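Local coordinates for protein HTP-2 (Caenorhabditis elegans, PDB 4TZM), which binds a closure motif of its partner HTP-3 through a HORMA domain and probably takes part in assembling the meiotic chromosome axis, at residues A[123-128]-A[244-249]. Sequence-based numbering, arbitrary orientation.
Sequences EVFSMK and MQCWSK
Four backbone hydrogen bonds join strands 123-128 and 244-248, whose axes run antiparallel at 175°. Val124 pairs with Trp247 and Ser126 with Gln245; the straightest bond, Val124 N to Trp247 O (2.8 Å, 173° at the hydrogen), meets its acceptor from above the carbonyl plane. One polar side-chain bond adds to these: Ser248 OG donates to Glu123 OE1 at 2.7 Å, on the lone pair anti to the other carboxylate oxygen. OE1 also forms a salt bridge with Arg57; an alanine here would remove the carboxylate and would probably loosen this corner, although Ser248 OG also bonds Ser250 N. On the face carrying Glu123, Phe125 and Met127, Cys246 SG makes a sulfur-aromatic contact over the Phe125 ring, 3.8 Å from its centroid and offset toward CZ, while Met244 CE lies at the ring edge, 3.9 Å from Phe125 CD2. Bent at chi2 (68°), Met244 also brings SD to 3.6 Å from Met127 CE. On the opposite face Trp247 lies alongside Val124, CE3 4.1 Å from Val124 CG1, and its CZ3 approaches Ser126 OG (3.4 Å), a buried hydroxyl without a polar partner. Within the HORMA-domain sheet, strands 105-113 and 228-235 flank this pair, and helix 35-56 packs on Phe125, Met127 and Met244.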
loop_
_atom_site.group_PDB
_atom_site.type_symbol
_atom_site.label_atom_id
_atom_site.label_comp_id
_atom_site.label_asym_id
_atom_site.label_seq_id
_atom_site.Cartn_x
_atom_site.Cartn_y
_atom_site.Cartn_z
ATOM N N GLU A 123 -10.098 -0.564 -13.263
ATOM C CA GLU A 123 -9.566 0.273 -12.189
ATOM C C GLU A 123 -8.443 -0.446 -11.440
ATOM O O GLU A 123 -8.573 -1.621 -11.098
ATOM C CB GLU A 123 -10.678 0.670 -11.215
ATOM C CG GLU A 123 -10.228 1.586 -10.088
ATOM C CD GLU A 123 -11.392 2.260 -9.386
ATOM O OE1 GLU A 123 -11.964 3.220 -9.952
ATOM O OE2 GLU A 123 -11.736 1.830 -8.267
ATOM N N VAL A 124 -7.341 0.260 -11.192
ATOM C CA VAL A 124 -6.199 -0.319 -10.484
ATOM C C VAL A 124 -5.623 0.627 -9.435
ATOM O O VAL A 124 -5.339 1.788 -9.723
ATOM C CB VAL A 124 -5.059 -0.705 -11.455
ATOM C CG1 VAL A 124 -3.818 -1.126 -10.683
ATOM C CG2 VAL A 124 -5.499 -1.815 -12.392
ATOM N N PHE A 125 -5.454 0.124 -8.217
ATOM C CA PHE A 125 -4.688 0.828 -7.197
ATOM C C PHE A 125 -3.398 0.062 -6.927
ATOM O O PHE A 125 -3.429 -1.036 -6.370
ATOM C CB PHE A 125 -5.503 0.989 -5.915
ATOM C CG PHE A 125 -6.537 2.072 -5.992
ATOM C CD1 PHE A 125 -7.781 1.824 -6.553
ATOM C CD2 PHE A 125 -6.265 3.344 -5.509
ATOM C CE1 PHE A 125 -8.738 2.826 -6.628
ATOM C CE2 PHE A 125 -7.215 4.350 -5.580
ATOM C CZ PHE A 125 -8.455 4.091 -6.139
ATOM N N SER A 126 -2.269 0.639 -7.329
ATOM C CA SER A 126 -0.994 -0.072 -7.279
ATOM C C SER A 126 -0.012 0.536 -6.285
ATOM O O SER A 126 0.070 1.758 -6.136
ATOM C CB SER A 126 -0.356 -0.110 -8.669
ATOM O OG SER A 126 -0.099 1.196 -9.149
ATOM N N MET A 127 0.725 -0.330 -5.599
ATOM C CA MET A 127 1.791 0.104 -4.706
ATOM C C MET A 127 3.101 -0.581 -5.100
ATOM O O MET A 127 3.283 -1.777 -4.869
ATOM C CB MET A 127 1.432 -0.199 -3.246
ATOM C CG MET A 127 2.343 0.483 -2.229
ATOM S SD MET A 127 1.782 0.329 -0.516
ATOM C CE MET A 127 0.052 0.759 -0.676
ATOM N N LYS A 128 4.005 0.185 -5.707
ATOM C CA LYS A 128 5.272 -0.354 -6.196
ATOM C C LYS A 128 6.407 -0.025 -5.238
ATOM O O LYS A 128 6.453 1.062 -4.667
ATOM C CB LYS A 128 5.587 0.188 -7.590
ATOM C CG LYS A 128 4.559 -0.182 -8.648
ATOM C CD LYS A 128 4.824 0.540 -9.960
ATOM C CE LYS A 128 3.805 0.151 -11.020
ATOM N NZ LYS A 128 4.036 0.846 -12.319
ATOM N N MET A 244 2.471 4.896 -4.793
ATOM C CA MET A 244 1.047 4.591 -4.921
ATOM C C MET A 244 0.448 5.296 -6.142
ATOM O O MET A 244 0.628 6.504 -6.332
ATOM C CB MET A 244 0.306 4.994 -3.637
ATOM C CG MET A 244 -1.137 4.503 -3.539
ATOM S SD MET A 244 -1.299 2.712 -3.351
ATOM C CE MET A 244 -3.081 2.521 -3.332
ATOM N N GLN A 245 -0.253 4.533 -6.973
ATOM C CA GLN A 245 -0.805 5.050 -8.220
ATOM C C GLN A 245 -2.224 4.546 -8.436
ATOM O O GLN A 245 -2.613 3.515 -7.892
ATOM C CB GLN A 245 0.076 4.643 -9.403
ATOM C CG GLN A 245 0.833 5.782 -10.054
ATOM C CD GLN A 245 1.921 5.300 -10.997
ATOM O OE1 GLN A 245 2.280 4.122 -10.998
ATOM N NE2 GLN A 245 2.455 6.212 -11.803
ATOM N N CYS A 246 -3.000 5.277 -9.229
ATOM C CA CYS A 246 -4.350 4.848 -9.563
ATOM C C CYS A 246 -4.624 5.030 -11.046
ATOM O O CYS A 246 -4.530 6.138 -11.573
ATOM C CB CYS A 246 -5.391 5.614 -8.741
ATOM S SG CYS A 246 -7.119 5.230 -9.150
ATOM N N TRP A 247 -4.929 3.925 -11.716
ATOM C CA TRP A 247 -5.485 3.958 -13.060
ATOM C C TRP A 247 -6.977 3.693 -12.934
ATOM O O TRP A 247 -7.388 2.858 -12.129
ATOM C CB TRP A 247 -4.828 2.915 -13.965
ATOM C CG TRP A 247 -3.428 3.247 -14.379
ATOM C CD1 TRP A 247 -3.050 4.088 -15.385
ATOM C CD2 TRP A 247 -2.218 2.731 -13.812
ATOM N NE1 TRP A 247 -1.680 4.134 -15.475
ATOM C CE2 TRP A 247 -1.145 3.309 -14.520
ATOM C CE3 TRP A 247 -1.937 1.839 -12.773
ATOM C CZ2 TRP A 247 0.187 3.024 -14.221
ATOM C CZ3 TRP A 247 -0.613 1.556 -12.478
ATOM C CH2 TRP A 247 0.431 2.146 -13.199
ATOM N N SER A 248 -7.796 4.398 -13.707
ATOM C CA SER A 248 -9.237 4.230 -13.560
ATOM C C SER A 248 -10.042 4.639 -14.789
ATOM O O SER A 248 -9.749 5.640 -15.440
ATOM C CB SER A 248 -9.729 5.018 -12.340
ATOM O OG SER A 248 -11.064 4.668 -12.019
ATOM N N LYS A 249 -11.061 3.844 -15.093
ATOM C CA LYS A 249 -12.046 4.198 -16.103
ATOM C C LYS A 249 -12.968 5.279 -15.553
ATOM O O LYS A 249 -13.574 6.042 -16.306
ATOM C CB LYS A 249 -12.868 2.977 -16.519
ATOM C CG LYS A 249 -12.171 2.025 -17.478
ATOM C CD LYS A 249 -11.901 2.693 -18.815
ATOM C CE LYS A 249 -11.821 1.666 -19.934
ATOM N NZ LYS A 249 -11.443 2.278 -21.239
#